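Local coordinates for MaoC-like dehydratase (Rhodospirillum rubrum, PDB 3EXZ), which is a MaoC-like dehydratase of the hot-dog fold that probably acts on acyl thioesters, adding or removing water at an enoyl double bond, at the interface of chains A and B. Numbering follows the deposited sequence. Chains: chain A/B, MaoC-like dehydratase.

The interface of chains A and B. Residues chain A 65-66, 69-70, 78-80; chain B 33-36, 38, 58.
Helix 57-72 of chain A lies across the loop that follows helix 23-33 of chain B, and B:Gln36, A:Val69 and A:Met65 bury most surface here. The methylene chain of B:Gln36 runs on from CG in extended form, crossing A:Val69 obliquely and bringing a polar tip to the backbone of A:Ile79. As modelled that tip is mismatched: B:Gln36 NE2 lies 2.6 Å from A:Ile79 N, two donors, while B:Gln36 OE1 lies 3.0 Å from A:Ile79 O, two acceptors. Turning the amide by 180° about the CG-CD bond (chi3) would make both pairs plausible hydrogen bonds, so N and O are probably exchanged in the model. A glutamine suits the place because its amide can pair with a backbone N-H and C=O together.

A:Val69 is branched and divides its two methyls. A:Val69 CG1, anti to the backbone N (chi1 163°), meets B:Pro35 CD at 3.8 Å as the two side chains slide past each other in opposite directions; A:Val69 CG2 reaches B:Asp34 OD1 at 3.5 Å. The compact proline ring also meets the methyl of A:Thr70, whose hydroxyl OG1 is turned back to hydrogen-bond A:Arg66 O (2.8 Å) within the helix.

The selenomethionine A:Met65 bends at chi2 and chi3, a flexible chain fitted between unlike neighbours. A:Met65 CG lies 3.5 Å from B:Trp58 CD1, the side chains crossing nearly at right angles, and also touches the carboxylate of B:Asp34, whose OD2 sits in plane at the indole edge.

B:Asp34 is probably the catalytic aspartate of the hydratase motif; this two-fold interface would therefore help position active-site residues besides joining the likely dimer.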
loop_
_atom_site.group_PDB
_atom_site.type_symbol
_atom_site.label_atom_id
_atom_site.label_comp_id
_atom_site.label_asym_id
_atom_site.label_seq_id
_atom_site.Cartn_x
_atom_site.Cartn_y
_atom_site.Cartn_z
HETATM N N MSE A 65 -7.772 -1.185 -3.612
HETATM C CA MSE A 65 -8.640 -0.348 -2.785
HETATM C C MSE A 65 -9.844 0.147 -3.591
HETATM O O MSE A 65 -10.969 0.120 -3.095
HETATM C CB MSE A 65 -7.877 0.843 -2.201
HETATM C CG MSE A 65 -8.728 1.653 -1.232
HETATM SE SE MSE A 65 -9.382 0.569 0.256
HETATM C CE MSE A 65 -11.193 0.212 -0.306
ATOM N N ARG A 66 -9.613 0.597 -4.825
ATOM C CA ARG A 66 -10.709 1.055 -5.686
ATOM C C ARG A 66 -11.762 -0.054 -5.848
ATOM O O ARG A 66 -12.950 0.193 -5.682
ATOM C CB ARG A 66 -10.180 1.465 -7.067
ATOM C CG ARG A 66 -11.281 1.686 -8.111
ATOM C CD ARG A 66 -10.695 2.138 -9.450
ATOM N NE ARG A 66 -11.710 2.504 -10.441
ATOM C CZ ARG A 66 -12.386 1.645 -11.204
ATOM N NH1 ARG A 66 -12.175 0.337 -11.095
ATOM N NH2 ARG A 66 -13.275 2.098 -12.086
ATOM N N VAL A 69 -13.603 -0.517 -2.573
ATOM C CA VAL A 69 -14.515 0.572 -2.298
ATOM C C VAL A 69 -15.748 0.557 -3.174
ATOM O O VAL A 69 -16.867 0.720 -2.674
ATOM C CB VAL A 69 -13.786 1.948 -2.431
ATOM C CG1 VAL A 69 -14.795 3.081 -2.551
ATOM C CG2 VAL A 69 -12.898 2.184 -1.218
ATOM N N THR A 70 -15.558 0.320 -4.468
ATOM C CA THR A 70 -16.682 0.349 -5.383
ATOM C C THR A 70 -17.497 -0.931 -5.507
ATOM O O THR A 70 -18.674 -0.875 -5.854
ATOM C CB THR A 70 -16.234 0.874 -6.786
ATOM O OG1 THR A 70 -15.205 0.036 -7.324
ATOM C CG2 THR A 70 -15.706 2.315 -6.665
ATOM N N GLY A 78 -18.106 3.066 4.754
ATOM C CA GLY A 78 -16.785 3.168 4.166
ATOM C C GLY A 78 -15.761 2.204 4.700
ATOM O O GLY A 78 -16.044 1.433 5.615
ATOM N N ILE A 79 -14.555 2.253 4.145
ATOM C CA ILE A 79 -13.500 1.351 4.584
ATOM C C ILE A 79 -12.411 2.174 5.246
ATOM O O ILE A 79 -11.762 2.999 4.608
ATOM C CB ILE A 79 -12.939 0.535 3.392
ATOM C CG1 ILE A 79 -14.073 -0.291 2.753
ATOM C CG2 ILE A 79 -11.806 -0.384 3.878
ATOM C CD1 ILE A 79 -13.712 -0.908 1.418
ATOM N N ILE A 80 -12.227 1.956 6.541
ATOM C CA ILE A 80 -11.227 2.688 7.298
ATOM C C ILE A 80 -10.205 1.701 7.832
ATOM O O ILE A 80 -10.490 0.890 8.720
ATOM C CB ILE A 80 -11.901 3.497 8.424
ATOM C CG1 ILE A 80 -12.783 4.595 7.807
ATOM C CG2 ILE A 80 -10.849 4.133 9.311
ATOM C CD1 ILE A 80 -13.582 5.384 8.835
ATOM N N PHE B 33 -8.499 6.084 -7.018
ATOM C CA PHE B 33 -8.260 4.820 -6.325
ATOM C C PHE B 33 -8.916 4.598 -4.961
ATOM O O PHE B 33 -8.938 3.471 -4.475
ATOM C CB PHE B 33 -6.751 4.628 -6.165
ATOM C CG PHE B 33 -5.981 4.610 -7.449
ATOM C CD1 PHE B 33 -5.116 5.653 -7.777
ATOM C CD2 PHE B 33 -6.117 3.547 -8.330
ATOM C CE1 PHE B 33 -4.383 5.623 -8.966
ATOM C CE2 PHE B 33 -5.394 3.504 -9.515
ATOM C CZ PHE B 33 -4.526 4.549 -9.840
ATOM N N ASP B 34 -9.438 5.642 -4.333
ATOM C CA ASP B 34 -10.072 5.499 -3.028
ATOM C C ASP B 34 -11.183 6.542 -2.951
ATOM O O ASP B 34 -11.131 7.468 -2.126
ATOM C CB ASP B 34 -9.057 5.754 -1.908
ATOM C CG ASP B 34 -9.402 5.055 -0.599
ATOM O OD1 ASP B 34 -10.579 4.698 -0.387
ATOM O OD2 ASP B 34 -8.483 4.859 0.223
ATOM N N PRO B 35 -12.226 6.393 -3.787
ATOM C CA PRO B 35 -13.337 7.336 -3.824
ATOM C C PRO B 35 -14.338 7.259 -2.676
ATOM O O PRO B 35 -15.460 6.801 -2.857
ATOM C CB PRO B 35 -13.958 7.078 -5.190
ATOM C CG PRO B 35 -13.810 5.591 -5.352
ATOM C CD PRO B 35 -12.505 5.218 -4.633
ATOM N N GLN B 36 -13.898 7.718 -1.506
ATOM C CA GLN B 36 -14.730 7.736 -0.321
ATOM C C GLN B 36 -14.854 9.182 0.124
ATOM O O GLN B 36 -13.895 9.952 0.045
ATOM C CB GLN B 36 -14.095 6.907 0.808
ATOM C CG GLN B 36 -13.826 5.471 0.423
ATOM C CD GLN B 36 -13.535 4.566 1.616
ATOM O OE1 GLN B 36 -12.384 4.394 2.030
ATOM N NE2 GLN B 36 -14.588 4.003 2.188
ATOM N N PHE B 38 -14.698 10.907 2.865
ATOM C CA PHE B 38 -13.666 11.516 3.684
ATOM C C PHE B 38 -12.360 11.885 2.985
ATOM O O PHE B 38 -11.548 12.629 3.544
ATOM C CB PHE B 38 -13.399 10.685 4.950
ATOM C CG PHE B 38 -13.653 9.222 4.798
ATOM C CD1 PHE B 38 -14.878 8.673 5.157
ATOM C CD2 PHE B 38 -12.639 8.378 4.374
ATOM C CE1 PHE B 38 -15.082 7.298 5.104
ATOM C CE2 PHE B 38 -12.836 7.007 4.317
ATOM C CZ PHE B 38 -14.060 6.468 4.684
ATOM N N TRP B 58 -3.579 4.706 1.123
ATOM C CA TRP B 58 -2.934 4.212 -0.099
ATOM C C TRP B 58 -2.259 5.314 -0.904
ATOM O O TRP B 58 -1.361 5.054 -1.703
ATOM C CB TRP B 58 -3.948 3.429 -0.926
ATOM C CG TRP B 58 -4.471 2.301 -0.125
ATOM C CD1 TRP B 58 -5.716 2.195 0.430
ATOM C CD2 TRP B 58 -3.740 1.149 0.290
ATOM N NE1 TRP B 58 -5.810 1.034 1.157
ATOM C CE2 TRP B 58 -4.613 0.364 1.079
ATOM C CE3 TRP B 58 -2.444 0.676 0.041
ATOM C CZ2 TRP B 58 -4.220 -0.851 1.653
ATOM C CZ3 TRP B 58 -2.051 -0.535 0.613
ATOM C CH2 TRP B 58 -2.936 -1.284 1.406
#